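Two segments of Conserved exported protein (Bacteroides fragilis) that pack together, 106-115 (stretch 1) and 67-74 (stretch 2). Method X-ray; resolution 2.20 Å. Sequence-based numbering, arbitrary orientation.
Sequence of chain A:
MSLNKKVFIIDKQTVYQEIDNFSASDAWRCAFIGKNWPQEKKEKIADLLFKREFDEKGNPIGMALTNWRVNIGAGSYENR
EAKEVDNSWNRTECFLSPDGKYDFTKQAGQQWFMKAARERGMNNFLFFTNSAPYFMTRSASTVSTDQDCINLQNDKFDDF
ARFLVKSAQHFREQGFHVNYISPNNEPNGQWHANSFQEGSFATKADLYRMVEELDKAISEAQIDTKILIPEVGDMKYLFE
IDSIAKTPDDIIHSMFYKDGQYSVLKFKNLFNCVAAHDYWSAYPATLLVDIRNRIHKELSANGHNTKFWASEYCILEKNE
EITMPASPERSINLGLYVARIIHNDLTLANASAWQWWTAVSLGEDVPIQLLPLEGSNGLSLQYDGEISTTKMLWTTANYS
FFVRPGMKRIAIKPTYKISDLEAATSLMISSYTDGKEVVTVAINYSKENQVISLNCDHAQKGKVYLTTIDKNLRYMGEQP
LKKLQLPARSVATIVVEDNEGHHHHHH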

# COMPACT_ATOMS: atom_id res chain seq x y z
N LYS A 106 16.54 8.03 -17.35
CA LYS A 106 15.27 8.68 -17.08
C LYS A 106 14.71 8.25 -15.71
O LYS A 106 15.26 7.37 -15.07
CB LYS A 106 14.29 8.34 -18.21
CG LYS A 106 14.82 8.83 -19.60
CD LYS A 106 13.93 8.35 -20.73
CE LYS A 106 14.08 9.19 -22.03
NZ LYS A 106 13.12 8.60 -23.09
N GLN A 107 13.61 8.88 -15.25
CA GLN A 107 13.05 8.57 -13.93
C GLN A 107 14.10 8.78 -12.80
O GLN A 107 14.12 8.03 -11.80
CB GLN A 107 12.44 7.15 -13.90
CG GLN A 107 11.36 6.97 -15.00
CD GLN A 107 10.29 5.91 -14.70
OE1 GLN A 107 10.19 4.91 -15.41
NE2 GLN A 107 9.46 6.14 -13.68
N ALA A 108 14.95 9.82 -12.96
CA ALA A 108 16.08 10.09 -12.06
C ALA A 108 15.64 10.35 -10.63
O ALA A 108 16.20 9.78 -9.68
CB ALA A 108 16.93 11.26 -12.59
N GLY A 109 14.60 11.17 -10.46
CA GLY A 109 14.11 11.50 -9.13
C GLY A 109 13.66 10.24 -8.38
O GLY A 109 13.94 10.07 -7.21
N GLN A 110 12.97 9.37 -9.09
CA GLN A 110 12.52 8.11 -8.51
C GLN A 110 13.69 7.16 -8.19
O GLN A 110 13.66 6.45 -7.18
CB GLN A 110 11.50 7.44 -9.41
CG GLN A 110 10.16 8.11 -9.41
CD GLN A 110 9.32 7.62 -10.58
OE1 GLN A 110 9.38 8.22 -11.66
NE2 GLN A 110 8.57 6.54 -10.38
N GLN A 111 14.72 7.18 -9.04
CA GLN A 111 15.91 6.38 -8.76
C GLN A 111 16.66 6.89 -7.54
O GLN A 111 17.20 6.09 -6.80
CB GLN A 111 16.85 6.30 -9.96
CG GLN A 111 16.24 5.61 -11.21
CD GLN A 111 17.25 5.50 -12.32
OE1 GLN A 111 18.35 5.01 -12.11
NE2 GLN A 111 16.91 5.99 -13.48
N TRP A 112 16.66 8.20 -7.33
CA TRP A 112 17.21 8.77 -6.09
C TRP A 112 16.52 8.14 -4.86
O TRP A 112 17.18 7.76 -3.93
CB TRP A 112 17.11 10.33 -6.04
CG TRP A 112 17.79 10.83 -4.82
CD1 TRP A 112 19.13 11.13 -4.69
CD2 TRP A 112 17.21 11.00 -3.52
NE1 TRP A 112 19.41 11.49 -3.39
CE2 TRP A 112 18.25 11.41 -2.65
CE3 TRP A 112 15.92 10.83 -3.01
CZ2 TRP A 112 18.03 11.69 -1.30
CZ3 TRP A 112 15.70 11.12 -1.67
CH2 TRP A 112 16.76 11.52 -0.82
N PHE A 113 15.19 8.11 -4.87
CA PHE A 113 14.40 7.48 -3.79
C PHE A 113 14.72 6.01 -3.55
O PHE A 113 14.83 5.57 -2.41
CB PHE A 113 12.89 7.69 -3.98
CG PHE A 113 12.41 8.91 -3.35
CD1 PHE A 113 12.39 10.12 -4.06
CD2 PHE A 113 12.04 8.90 -2.03
CE1 PHE A 113 12.01 11.29 -3.45
CE2 PHE A 113 11.64 10.06 -1.41
CZ PHE A 113 11.63 11.26 -2.12
N MET A 114 14.88 5.25 -4.63
CA MET A 114 15.38 3.84 -4.51
C MET A 114 16.71 3.80 -3.77
O MET A 114 16.87 3.03 -2.83
CB MET A 114 15.48 3.17 -5.88
CG MET A 114 14.11 3.02 -6.62
SD MET A 114 14.20 2.30 -8.29
CE MET A 114 14.74 0.65 -7.88
N LYS A 115 17.66 4.62 -4.20
CA LYS A 115 18.97 4.67 -3.57
C LYS A 115 18.91 5.08 -2.10
O LYS A 115 19.59 4.51 -1.28
CB LYS A 115 19.96 5.54 -4.37
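Stretch 2, residues 67-74: NWRVNIGA

Stretch 2 lies as an extended strand running nearly antiparallel along one side of the helix of stretch 1, held by glutamine side chains that hydrogen bond to its backbone at one end and by apolar packing at the other. The helix spans 108-115 and continues later in the chain; Q107 occupies the N-cap position before it. W68, R69, V70 and N71 have extended backbone angles, from -139/128 at W68 to -80/102 at N71, and I72 (-73/119) and G73 (-69/157) carry the chain onward past the start of the helix. The axes of helix and strand approach to 9.7 Å, with a signed crossing angle of -163°. The CA of Q107 is 7.7 Å from the CA of G73, the CA of Q110 is 7.3 Å from the CA of V70, and the CA of M114 is 8.1 Å from the CA of W68.

Q107 points toward stretch 2 and uses both ends of its amide there. Its NE2 donates to the O of N71 at 2.8 Å, while its OE1 accepts from the N of G73 at 2.9 Å, so the one side chain spans the backbone on both sides of I72. The CA of I72 lies 3.8 Å from OE1 of Q107, although its CA-to-CB bond points away. G73 brings no side chain to this crowded spot; an ideal CB would point toward stretch 1 and lie 3.4 Å from OE1 of Q107. Q110 adds a second donor to the same carbonyl, its NE2 being 2.9 Å from the O of N71. The two glutamines are tied together as well, with NE2 of Q107 donating to OE1 of Q110 at 2.9 Å.

Farther along the helix the contact becomes apolar. W68 and V70, two apart on the strand, both point toward stretch 1. CG2 of V70 meets CG of M114 at 4.0 Å, although the CA-to-CB bond of M114 is directed sideways. W68 reaches F113, with CZ2 of W68 4.2 Å from CD2 of F113 and NE1 of W68 4.0 Å from CB of F113; the two rings meet obliquely. R69, between them, makes no contact with the helix.

Water 1 accepts from NE1 of W68 at 2.9 Å and donates to the O of Q110 at 2.7 Å, linking indole to helix backbone. Water 2 donates to the O of G73 at 3.0 Å and to OE1 of Q107 at 2.9 Å.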

# COMPACT_ATOMS: atom_id res chain seq x y z
N ASN A 67 8.51 -2.10 2.12
CA ASN A 67 8.45 -2.25 0.67
C ASN A 67 8.31 -0.82 0.14
O ASN A 67 7.95 0.10 0.91
CB ASN A 67 7.25 -3.11 0.24
CG ASN A 67 7.10 -3.21 -1.30
OD1 ASN A 67 7.90 -3.84 -1.99
ND2 ASN A 67 6.06 -2.60 -1.82
N TRP A 68 8.64 -0.61 -1.13
CA TRP A 68 8.47 0.71 -1.79
C TRP A 68 7.94 0.47 -3.19
O TRP A 68 8.50 -0.36 -3.92
CB TRP A 68 9.80 1.48 -1.85
CG TRP A 68 9.76 2.91 -2.45
CD1 TRP A 68 10.49 3.37 -3.53
CD2 TRP A 68 9.02 4.03 -1.96
NE1 TRP A 68 10.25 4.71 -3.74
CE2 TRP A 68 9.35 5.14 -2.79
CE3 TRP A 68 8.10 4.20 -0.91
CZ2 TRP A 68 8.76 6.42 -2.61
CZ3 TRP A 68 7.52 5.48 -0.72
CH2 TRP A 68 7.86 6.57 -1.57
N ARG A 69 6.84 1.13 -3.55
CA ARG A 69 6.25 0.90 -4.86
C ARG A 69 6.73 1.97 -5.87
O ARG A 69 6.50 3.17 -5.68
CB ARG A 69 4.72 0.86 -4.80
CG ARG A 69 4.13 -0.26 -3.92
CD ARG A 69 2.60 -0.12 -3.76
NE ARG A 69 1.91 -0.07 -5.06
CZ ARG A 69 1.36 -1.12 -5.68
NH1 ARG A 69 1.35 -2.34 -5.13
NH2 ARG A 69 0.78 -0.92 -6.85
N VAL A 70 7.41 1.51 -6.93
CA VAL A 70 7.97 2.37 -7.96
C VAL A 70 7.10 2.36 -9.25
O VAL A 70 6.85 1.30 -9.84
CB VAL A 70 9.44 1.97 -8.25
CG1 VAL A 70 10.04 2.78 -9.43
CG2 VAL A 70 10.26 2.13 -7.00
N ASN A 71 6.64 3.54 -9.65
CA ASN A 71 5.87 3.72 -10.87
C ASN A 71 6.78 3.75 -12.09
O ASN A 71 7.43 4.77 -12.38
CB ASN A 71 5.03 5.03 -10.81
CG ASN A 71 4.06 5.18 -12.00
OD1 ASN A 71 3.71 6.28 -12.37
ND2 ASN A 71 3.66 4.08 -12.60
N ILE A 72 6.82 2.63 -12.81
CA ILE A 72 7.53 2.55 -14.06
C ILE A 72 6.70 3.33 -15.08
O ILE A 72 5.52 3.02 -15.33
CB ILE A 72 7.75 1.08 -14.48
CG1 ILE A 72 8.62 0.35 -13.42
CG2 ILE A 72 8.37 0.99 -15.85
CD1 ILE A 72 10.00 0.97 -13.15
N GLY A 73 7.31 4.38 -15.63
CA GLY A 73 6.63 5.27 -16.55
C GLY A 73 6.29 4.70 -17.92
O GLY A 73 6.94 3.79 -18.42
N ALA A 74 5.30 5.31 -18.55
CA ALA A 74 4.70 4.83 -19.79
C ALA A 74 4.95 5.88 -20.85
O ALA A 74 4.55 5.72 -22.00
CB ALA A 74 3.20 4.59 -19.58
O HOH W 1 11.19 5.94 -6.20
O HOH W 2 9.84 3.56 -17.91